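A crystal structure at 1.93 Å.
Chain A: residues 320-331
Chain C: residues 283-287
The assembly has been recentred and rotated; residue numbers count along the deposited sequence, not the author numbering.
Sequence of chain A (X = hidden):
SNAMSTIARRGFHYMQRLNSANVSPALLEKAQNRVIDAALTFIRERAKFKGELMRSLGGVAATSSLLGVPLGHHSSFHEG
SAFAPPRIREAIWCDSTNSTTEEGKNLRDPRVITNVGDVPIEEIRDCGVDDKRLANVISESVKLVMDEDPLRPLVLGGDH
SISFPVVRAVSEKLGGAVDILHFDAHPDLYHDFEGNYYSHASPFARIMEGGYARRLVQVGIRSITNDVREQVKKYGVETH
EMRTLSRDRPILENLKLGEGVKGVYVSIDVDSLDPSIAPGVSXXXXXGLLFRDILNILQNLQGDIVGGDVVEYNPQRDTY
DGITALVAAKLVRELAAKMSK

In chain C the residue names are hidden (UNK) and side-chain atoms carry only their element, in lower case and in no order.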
# COMPACT_ATOMS: atom_id res chain seq x y z
N TYR A 320 6.58 -0.48 1.55
CA TYR A 320 6.57 -1.01 2.94
C TYR A 320 7.79 -1.88 3.23
O TYR A 320 8.25 -1.85 4.35
CB TYR A 320 5.21 -1.65 3.23
CG TYR A 320 4.94 -2.06 4.65
CD1 TYR A 320 5.71 -3.02 5.28
CD2 TYR A 320 3.91 -1.51 5.37
CE1 TYR A 320 5.40 -3.49 6.54
CE2 TYR A 320 3.61 -1.93 6.65
CZ TYR A 320 4.36 -2.92 7.23
OH TYR A 320 4.07 -3.33 8.50
N ASP A 321 8.30 -2.61 2.24
CA ASP A 321 9.50 -3.47 2.38
C ASP A 321 10.81 -2.65 2.39
O ASP A 321 11.85 -3.27 2.52
CB ASP A 321 9.52 -4.50 1.25
CG ASP A 321 9.56 -3.88 -0.13
OD1 ASP A 321 9.99 -2.73 -0.24
OD2 ASP A 321 9.16 -4.55 -1.09
N GLY A 322 10.76 -1.33 2.24
CA GLY A 322 11.96 -0.47 2.28
C GLY A 322 12.99 -0.83 1.24
O GLY A 322 14.14 -0.88 1.58
N ILE A 323 12.54 -1.06 0.00
CA ILE A 323 13.44 -1.41 -1.13
C ILE A 323 14.44 -0.27 -1.37
O ILE A 323 15.58 -0.55 -1.58
CB ILE A 323 12.64 -1.82 -2.40
CG1 ILE A 323 13.52 -2.46 -3.46
CG2 ILE A 323 11.84 -0.68 -2.98
CD1 ILE A 323 14.49 -3.46 -2.92
N THR A 324 13.99 0.98 -1.26
CA THR A 324 14.81 2.17 -1.51
C THR A 324 15.86 2.33 -0.39
O THR A 324 16.98 2.69 -0.73
CB THR A 324 13.97 3.39 -1.85
OG1 THR A 324 12.92 2.99 -2.75
CG2 THR A 324 14.83 4.46 -2.47
N ALA A 325 15.59 2.02 0.87
CA ALA A 325 16.63 2.04 1.93
C ALA A 325 17.72 1.04 1.55
O ALA A 325 18.93 1.32 1.72
CB ALA A 325 16.02 1.62 3.26
N LEU A 326 17.30 -0.13 1.05
CA LEU A 326 18.26 -1.20 0.71
C LEU A 326 19.14 -0.71 -0.46
O LEU A 326 20.35 -0.85 -0.38
CB LEU A 326 17.51 -2.51 0.44
CG LEU A 326 18.41 -3.71 0.18
CD1 LEU A 326 19.35 -3.95 1.37
CD2 LEU A 326 17.59 -4.96 -0.12
N VAL A 327 18.53 -0.18 -1.52
CA VAL A 327 19.26 0.39 -2.67
C VAL A 327 20.21 1.45 -2.14
O VAL A 327 21.40 1.37 -2.46
CB VAL A 327 18.23 0.95 -3.66
CG1 VAL A 327 18.81 1.93 -4.62
CG2 VAL A 327 17.48 -0.15 -4.37
N ALA A 328 19.73 2.37 -1.32
CA ALA A 328 20.55 3.47 -0.81
C ALA A 328 21.74 2.89 -0.03
O ALA A 328 22.91 3.42 -0.23
CB ALA A 328 19.72 4.44 0.01
N ALA A 329 21.50 1.89 0.83
CA ALA A 329 22.56 1.21 1.64
C ALA A 329 23.61 0.57 0.72
O ALA A 329 24.83 0.60 1.03
CB ALA A 329 21.94 0.19 2.54
N LYS A 330 23.17 0.02 -0.40
CA LYS A 330 24.03 -0.69 -1.38
C LYS A 330 24.99 0.34 -1.99
O LYS A 330 26.21 0.07 -2.10
CB LYS A 330 23.16 -1.32 -2.47
CG LYS A 330 23.40 -2.77 -2.76
CD LYS A 330 22.92 -3.64 -1.65
CE LYS A 330 22.75 -5.08 -2.07
NZ LYS A 330 22.41 -5.91 -0.89
N LEU A 331 24.44 1.45 -2.42
CA LEU A 331 25.19 2.58 -3.01
C LEU A 331 26.19 3.11 -1.99
O LEU A 331 27.34 3.34 -2.34
CB LEU A 331 24.17 3.62 -3.45
CG LEU A 331 23.21 3.18 -4.55
CD1 LEU A 331 22.17 4.24 -4.81
CD2 LEU A 331 23.97 2.90 -5.81
N UNK C 283 14.03 -12.60 0.08
CA UNK C 283 15.29 -11.82 0.06
C UNK C 283 15.29 -10.96 -1.19
O UNK C 283 15.49 -11.53 -2.29
c UNK C 283 16.50 -13.79 1.02
c UNK C 283 16.89 -14.76 2.95
c UNK C 283 16.55 -12.70 0.01
n UNK C 283 17.11 -13.65 2.25
c UNK C 283 15.86 -14.98 1.01
n UNK C 283 16.12 -15.59 2.20
N UNK C 284 15.14 -9.65 -0.99
CA UNK C 284 15.26 -8.60 -2.02
C UNK C 284 16.73 -8.42 -2.34
O UNK C 284 17.49 -8.27 -1.42
c UNK C 284 12.27 -8.31 -2.08
n UNK C 284 12.30 -6.47 -0.89
n UNK C 284 10.99 -7.99 -1.74
c UNK C 284 13.10 -7.41 -1.53
c UNK C 284 14.58 -7.31 -1.55
c UNK C 284 11.03 -6.83 -1.03
N UNK C 285 17.11 -8.45 -3.61
CA UNK C 285 18.49 -8.17 -4.04
C UNK C 285 18.41 -7.22 -5.21
O UNK C 285 18.10 -7.65 -6.31
o UNK C 285 20.89 -9.26 -2.26
o UNK C 285 20.14 -11.09 -1.22
c UNK C 285 20.15 -10.27 -2.18
c UNK C 285 19.20 -9.46 -4.41
c UNK C 285 19.17 -10.52 -3.32
N UNK C 286 18.69 -5.90 -5.02
CA UNK C 286 18.72 -4.93 -6.12
C UNK C 286 19.60 -5.35 -7.29
O UNK C 286 20.46 -6.12 -7.10
c UNK C 286 19.09 -5.29 -3.75
c UNK C 286 19.35 -3.67 -5.51
c UNK C 286 18.99 -3.80 -4.04
N UNK C 287 19.31 -4.86 -8.48
CA UNK C 287 20.16 -5.14 -9.66
C UNK C 287 19.90 -6.52 -10.27
O UNK C 287 20.80 -7.10 -10.73
O HOH W 1 13.43 -4.91 0.89
O HOH W 2 20.37 -7.58 0.12

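Position 283 of chain C carries six side-chain atoms: one carbon, then a five-membered ring of three carbons and two nitrogens. That ring is an imidazole, so the residue is histidine. The CA-to-CB bond of His C283 points away from chain A, and the residue makes no contact with the chain A stretch.

Position 284 has the same inventory, a single carbon followed by a ring of three carbons and two nitrogens, but here CA-to-CB points toward chain A. One ring carbon, lying between the two nitrogens, comes within 2.9 Å of Asp A321 OD2. The residue is again histidine, and the carbon is CE1. Its ND1 reaches a water, 2.6 Å away, which in turn donates to Asp A321 O at 2.8 Å; NE2 is satisfied elsewhere in the structure. On the apolar side of its chemistry, His C284 CB lies 4.1 Å from both Ile A323 CD1 and Leu A326 CD2.

Position 285 shows three carbons, the third carrying two oxygens: a carboxylate on a two-carbon spacer, hence glutamate. CA-to-CB points away, yet the end of the chain comes nearer, with Glu C285 OE1 3.9 Å from Lys A330 NZ. This is a long salt bridge, and a water beside it bridges the two groups, accepting from Lys A330 NZ at 2.8 Å and donating to Glu C285 OE1 at 3.0 Å.

Position 286 has three carbons closing a ring onto the backbone nitrogen, which only proline does. Pro C286 CD packs 3.9 Å from Leu A326 CD2 and 4.0 Å from Lys A330 CE, while CG sits 4.0 Å from Val A327 CG2.

Position 287 has no side-chain atoms and a phi of 80°, a value that favours glycine. Gly C287 makes no contact with the helix stretch.

The contact sets an irregular segment against the start of a helix. Gly A322 is the N-cap residue, and Asp A321 just before it uses OD1 for a weak hydrogen bond from Ile A323 N (3.1 Å) while OD2 meets the histidine. Leu A326, one turn on, touches both His C284 and Pro C286, and Lys A330, another turn along, sets its CE by the ring of Pro C286 and brings its NZ to Glu C285. No direct hydrogen bond crosses between the stretches. The rule is economical: apolar packing in the middle, charge and water at the ends, with 340 Å² buried in all.

Chain C (283-287) HHEPG
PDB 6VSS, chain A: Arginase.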